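Local coordinates for stage II sporulation protein E (SpoIIE) (PDB 3ZT9), which probably acts as a manganese-dependent phosphatase of the PP2C type, in stressosome signalling that controls a secondary messenger, at residues G20-L24 and A50-I54; L146-I152 and D185-V191. One frame throughout, in Å; residues are numbered along the deposited sequence.

Contact 1 of 2, residues G20-L24 and A50-I54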
loop_
_atom_site.group_PDB
_atom_site.type_symbol
_atom_site.label_atom_id
_atom_site.label_comp_id
_atom_site.label_asym_id
_atom_site.label_seq_id
_atom_site.Cartn_x
_atom_site.Cartn_y
_atom_site.Cartn_z
ATOM N N GLY A 20 -6.799 6.952 -10.133
ATOM C CA GLY A 20 -5.577 7.638 -9.735
ATOM C C GLY A 20 -4.741 6.985 -8.656
ATOM O O GLY A 20 -3.702 7.512 -8.292
ATOM N N ASP A 21 -5.177 5.836 -8.137
ATOM C CA ASP A 21 -4.383 5.049 -7.208
ATOM C C ASP A 21 -3.787 3.828 -7.941
ATOM O O ASP A 21 -4.262 3.433 -8.995
ATOM C CB ASP A 21 -5.240 4.498 -6.036
ATOM C CG ASP A 21 -5.832 5.564 -5.128
ATOM O OD1 ASP A 21 -5.420 6.737 -5.170
ATOM O OD2 ASP A 21 -6.713 5.170 -4.321
ATOM N N ALA A 22 -2.755 3.216 -7.366
ATOM C CA ALA A 22 -2.179 2.011 -7.936
ATOM C C ALA A 22 -1.744 1.029 -6.853
ATOM O O ALA A 22 -1.345 1.442 -5.776
ATOM C CB ALA A 22 -0.983 2.360 -8.822
ATOM N N CYS A 23 -1.787 -0.266 -7.180
ATOM C CA CYS A 23 -1.361 -1.357 -6.286
ATOM C C CYS A 23 -0.251 -2.209 -6.926
ATOM O O CYS A 23 -0.221 -2.397 -8.145
ATOM C CB CYS A 23 -2.568 -2.278 -5.979
ATOM S SG CYS A 23 -3.822 -1.429 -5.013
ATOM N N LEU A 24 0.643 -2.740 -6.089
ATOM C CA LEU A 24 1.669 -3.692 -6.517
ATOM C C LEU A 24 1.719 -4.831 -5.507
ATOM O O LEU A 24 1.702 -4.598 -4.301
ATOM C CB LEU A 24 3.044 -3.026 -6.521
ATOM C CG LEU A 24 4.232 -3.953 -6.814
ATOM C CD1 LEU A 24 4.219 -4.393 -8.255
ATOM C CD2 LEU A 24 5.529 -3.239 -6.501
ATOM N N ALA A 50 0.784 7.600 -9.947
ATOM C CA ALA A 50 0.682 6.427 -9.059
ATOM C C ALA A 50 1.351 5.236 -9.736
ATOM O O ALA A 50 2.065 4.478 -9.090
ATOM C CB ALA A 50 -0.749 6.106 -8.716
ATOM N N GLU A 51 1.151 5.098 -11.044
ATOM C CA GLU A 51 1.750 3.984 -11.783
ATOM C C GLU A 51 3.270 4.151 -11.943
ATOM O O GLU A 51 4.022 3.179 -11.861
ATOM C CB GLU A 51 1.043 3.776 -13.136
ATOM C CG GLU A 51 -0.443 3.365 -12.950
ATOM C CD GLU A 51 -0.625 1.948 -12.366
ATOM O OE1 GLU A 51 0.316 1.141 -12.348
ATOM O OE2 GLU A 51 -1.739 1.627 -11.931
ATOM N N ILE A 52 3.750 5.370 -12.151
ATOM C CA ILE A 52 5.197 5.602 -12.119
ATOM C C ILE A 52 5.800 5.182 -10.765
ATOM O O ILE A 52 6.883 4.542 -10.707
ATOM C CB ILE A 52 5.535 7.078 -12.366
ATOM C CG1 ILE A 52 5.324 7.413 -13.864
ATOM C CG2 ILE A 52 7.003 7.348 -12.020
ATOM C CD1 ILE A 52 5.414 8.840 -14.155
ATOM N N ALA A 53 5.137 5.556 -9.682
ATOM C CA ALA A 53 5.625 5.172 -8.346
ATOM C C ALA A 53 5.711 3.637 -8.201
ATOM O O ALA A 53 6.725 3.120 -7.720
ATOM C CB ALA A 53 4.718 5.762 -7.256
ATOM N N ILE A 54 4.642 2.917 -8.568
ATOM C CA ILE A 54 4.621 1.454 -8.502
ATOM C C ILE A 54 5.716 0.820 -9.381
ATOM O O ILE A 54 6.443 -0.094 -8.942
ATOM C CB ILE A 54 3.190 0.915 -8.935
ATOM C CG1 ILE A 54 2.136 1.268 -7.893
ATOM C CG2 ILE A 54 3.181 -0.566 -9.236
ATOM C CD1 ILE A 54 2.493 0.915 -6.563
#

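Contact 2 of 2, residues L146-I152 and D185-V191. With MN (manganese (II) ion), chain C.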
loop_
_atom_site.group_PDB
_atom_site.type_symbol
_atom_site.label_atom_id
_atom_site.label_comp_id
_atom_site.label_asym_id
_atom_site.label_seq_id
_atom_site.Cartn_x
_atom_site.Cartn_y
_atom_site.Cartn_z
ATOM N N LEU A 146 -3.113 -5.058 5.957
ATOM C CA LEU A 146 -4.119 -4.297 5.247
ATOM C C LEU A 146 -3.428 -2.985 4.807
ATOM O O LEU A 146 -2.734 -2.354 5.624
ATOM C CB LEU A 146 -5.275 -3.926 6.202
ATOM C CG LEU A 146 -6.222 -2.840 5.667
ATOM C CD1 LEU A 146 -7.113 -3.308 4.494
ATOM C CD2 LEU A 146 -7.061 -2.376 6.835
ATOM N N ILE A 147 -3.581 -2.589 3.543
ATOM C CA ILE A 147 -3.028 -1.327 3.083
ATOM C C ILE A 147 -4.152 -0.646 2.298
ATOM O O ILE A 147 -4.791 -1.280 1.472
ATOM C CB ILE A 147 -1.756 -1.488 2.125
ATOM C CG1 ILE A 147 -0.667 -2.375 2.798
ATOM C CG2 ILE A 147 -1.192 -0.058 1.729
ATOM C CD1 ILE A 147 0.592 -2.676 1.950
ATOM N N HIS A 148 -4.396 0.630 2.541
ATOM C CA HIS A 148 -5.363 1.318 1.693
ATOM C C HIS A 148 -5.062 2.795 1.507
ATOM O O HIS A 148 -4.491 3.445 2.367
ATOM C CB HIS A 148 -6.814 1.101 2.234
ATOM C CG HIS A 148 -7.057 1.623 3.613
ATOM N ND1 HIS A 148 -7.348 2.950 3.867
ATOM C CD2 HIS A 148 -7.066 0.997 4.819
ATOM C CE1 HIS A 148 -7.527 3.115 5.171
ATOM N NE2 HIS A 148 -7.346 1.951 5.768
ATOM N N SER A 149 -5.450 3.331 0.351
ATOM C CA SER A 149 -5.352 4.788 0.166
ATOM C C SER A 149 -6.399 5.498 0.997
ATOM O O SER A 149 -7.263 4.859 1.617
ATOM C CB SER A 149 -5.603 5.141 -1.298
ATOM O OG SER A 149 -6.935 4.846 -1.680
ATOM N N ASP A 150 -6.325 6.832 1.024
ATOM C CA ASP A 150 -7.262 7.621 1.823
ATOM C C ASP A 150 -8.654 7.666 1.179
ATOM O O ASP A 150 -9.537 8.375 1.662
ATOM C CB ASP A 150 -6.698 9.025 2.045
ATOM C CG ASP A 150 -6.552 9.823 0.757
ATOM O OD1 ASP A 150 -6.941 9.339 -0.330
ATOM O OD2 ASP A 150 -6.056 10.944 0.851
ATOM N N GLY A 151 -8.837 6.940 0.081
ATOM C CA GLY A 151 -10.178 6.598 -0.397
ATOM C C GLY A 151 -10.992 5.840 0.650
ATOM O O GLY A 151 -12.230 5.812 0.592
ATOM N N ILE A 152 -10.304 5.207 1.597
ATOM C CA ILE A 152 -10.964 4.631 2.793
ATOM C C ILE A 152 -10.421 5.327 4.046
ATOM O O ILE A 152 -9.226 5.466 4.217
ATOM C CB ILE A 152 -10.744 3.108 2.900
ATOM C CG1 ILE A 152 -11.418 2.394 1.722
ATOM C CG2 ILE A 152 -11.282 2.534 4.236
ATOM C CD1 ILE A 152 -11.038 0.954 1.586
ATOM N N ASP A 185 -13.474 9.828 -4.295
ATOM C CA ASP A 185 -12.037 9.722 -4.461
ATOM C C ASP A 185 -11.774 8.351 -5.017
ATOM O O ASP A 185 -12.644 7.468 -4.933
ATOM C CB ASP A 185 -11.283 9.915 -3.119
ATOM C CG ASP A 185 -9.784 10.179 -3.328
ATOM O OD1 ASP A 185 -9.398 10.511 -4.479
ATOM O OD2 ASP A 185 -8.982 10.061 -2.377
ATOM N N ASP A 186 -10.594 8.175 -5.588
ATOM C CA ASP A 186 -10.110 6.843 -5.959
ATOM C C ASP A 186 -9.944 5.977 -4.729
ATOM O O ASP A 186 -9.649 6.491 -3.657
ATOM C CB ASP A 186 -8.765 6.982 -6.639
ATOM C CG ASP A 186 -8.847 7.852 -7.885
ATOM O OD1 ASP A 186 -9.570 7.480 -8.796
ATOM O OD2 ASP A 186 -8.190 8.881 -7.938
ATOM N N VAL A 187 -10.097 4.666 -4.887
ATOM C CA VAL A 187 -9.973 3.735 -3.755
ATOM C C VAL A 187 -8.986 2.647 -4.145
ATOM O O VAL A 187 -9.007 2.156 -5.279
ATOM C CB VAL A 187 -11.339 3.136 -3.379
ATOM C CG1 VAL A 187 -11.188 1.951 -2.412
ATOM C CG2 VAL A 187 -12.275 4.241 -2.788
ATOM N N ALA A 188 -8.119 2.245 -3.215
ATOM C CA ALA A 188 -7.234 1.128 -3.462
ATOM C C ALA A 188 -7.052 0.380 -2.145
ATOM O O ALA A 188 -6.844 0.999 -1.107
ATOM C CB ALA A 188 -5.862 1.620 -3.959
ATOM N N VAL A 189 -7.098 -0.943 -2.191
ATOM C CA VAL A 189 -6.968 -1.742 -0.980
ATOM C C VAL A 189 -6.228 -3.009 -1.296
ATOM O O VAL A 189 -6.550 -3.650 -2.298
ATOM C CB VAL A 189 -8.348 -2.226 -0.457
ATOM C CG1 VAL A 189 -8.166 -2.851 0.964
ATOM C CG2 VAL A 189 -9.353 -1.098 -0.433
ATOM N N ILE A 190 -5.305 -3.410 -0.405
ATOM C CA ILE A 190 -4.673 -4.738 -0.473
ATOM C C ILE A 190 -4.875 -5.441 0.869
ATOM O O ILE A 190 -4.749 -4.807 1.909
ATOM C CB ILE A 190 -3.144 -4.611 -0.696
ATOM C CG1 ILE A 190 -2.888 -3.990 -2.076
ATOM C CG2 ILE A 190 -2.485 -5.967 -0.626
ATOM C CD1 ILE A 190 -1.365 -3.740 -2.330
ATOM N N VAL A 191 -5.226 -6.728 0.864
ATOM C CA VAL A 191 -5.173 -7.530 2.088
ATOM C C VAL A 191 -4.309 -8.741 1.762
ATOM O O VAL A 191 -4.501 -9.317 0.712
ATOM C CB VAL A 191 -6.575 -8.013 2.484
ATOM C CG1 VAL A 191 -6.479 -9.105 3.560
ATOM C CG2 VAL A 191 -7.457 -6.796 2.967
HETATM MN MN MN C . -6.802 9.838 -2.382
HETATM O O HOH W 1 -10.136 10.635 0.106
HETATM O O HOH W 2 -6.234 11.932 -1.834
HETATM O O HOH W 3 -6.869 11.040 -4.262
HETATM O O HOH W 4 -7.298 7.947 -3.381
#

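Contact 1 of 2, residues G20-L24 and A50-I54
Strand 21-24 and helix 50-54 run in nearly the same direction, their axes 20° apart and 7.4 Å at closest approach, a spacing set by Ala22 facing Ala50 and Leu24 facing Ile54. No hydrogen bond crosses between them. Small residues suit the near end: the methyl CB of Ala50 sits 3.3 Å from Gly20 O and 3.8 Å from Ala22 CB, so the helix backbone can come close to the strand. Ala22 CB touches three helix residues. Besides Ala50, it meets Ile54 CG1 at 3.4 Å, tighter than an ordinary carbon contact, and Glu51 OE2 at 3.3 Å. The Glu51 chain, bent at chi2 (-69°), brings its carboxylate to the Ala22 methyl from the solvent-exposed side. Ile54 fills the wider end by splitting its branches. With CG1 anti to the carbonyl carbon (chi1 -69°), that branch lies against Ala22, while CG2 rests 3.7 Å from Leu24 CB; the Leu24 and Ile54 side chains pass alongside each other in opposite directions. Shortening Ile54 to an alanine is likely to open a gap where its two branches meet Ala22 and Leu24. On the strand's other face Cys23 touches Ala188 and Ile190 of strand 187-192, and Asp21 OD2 is hydrogen-bonded to Ser149 OG. Strand 31-39 pairs alongside through its backbone and offers Ala35 to both Leu24 and Ile54, so helix 43-60 packs on one face of the sheet that begins with strand 21-28, while strand 187-192 of the second sheet lies against the other.

Contact 2 of 2, residues L146-I152 and D185-V191
The side chains of Asp150 and Asp185 cross at about a right angle, with their carboxylate planes 58° apart and Asp150 OD1 and Asp185 OD2 3.0 Å from each other because both bind one manganese ion, at 2.1 and 2.2 Å respectively. Three waters and Asp38 complete its six ligands; Asn103 holds the other oxygen of Asp150. The second flat group, the His148 ring, has Ile152 CG2 over the rim of one face and Leu146 CD2 at its edge. Its ND1 donates in the ring plane to Ser149 O (3.0 Å, 168°), which takes Ile152 N from the opposite face of the carbonyl, so the turn beyond the strand is braced from two sides. Ile147 and Ile190 form an antiparallel hydrogen-bonded pair, and their branched side chains suit the face that packs on Val36. On the other face Leu146 CD1 lies between Val189 and Val191, and Ile152 CD1 presses tightly on Val189 CG2 (3.3 Å), beside helix 169-180. Ser149 OG, hydrogen-bonded to Asp21, also accepts a weak bond from Ala188 N. Aspartates in loops at the end of a beta sandwich, sharing a manganese ion, are characteristic of the PP2C-type phosphatase active site.

In the fold
Both contacts are largely buried, but they join different layers. Contact 1 packs a helix onto the outside of one sheet mainly by apolar side chains, without a hydrogen bond across, and with exposed Glu51 at its border; contact 2 pairs two neighbouring strands of the other sheet through backbone hydrogen bonds and ends in a metal site. Strands 21-28 and 187-192 face each other across the sandwich, so the two meet at their metal-side ends, tied by the Asp21-Ser149 pair and by a probable hydrogen bond from Gly20 N to Asp186 OD1 (3.1 Å). Chemistry follows position, aliphatic between the layers and acidic where the strands run out toward the manganese ions.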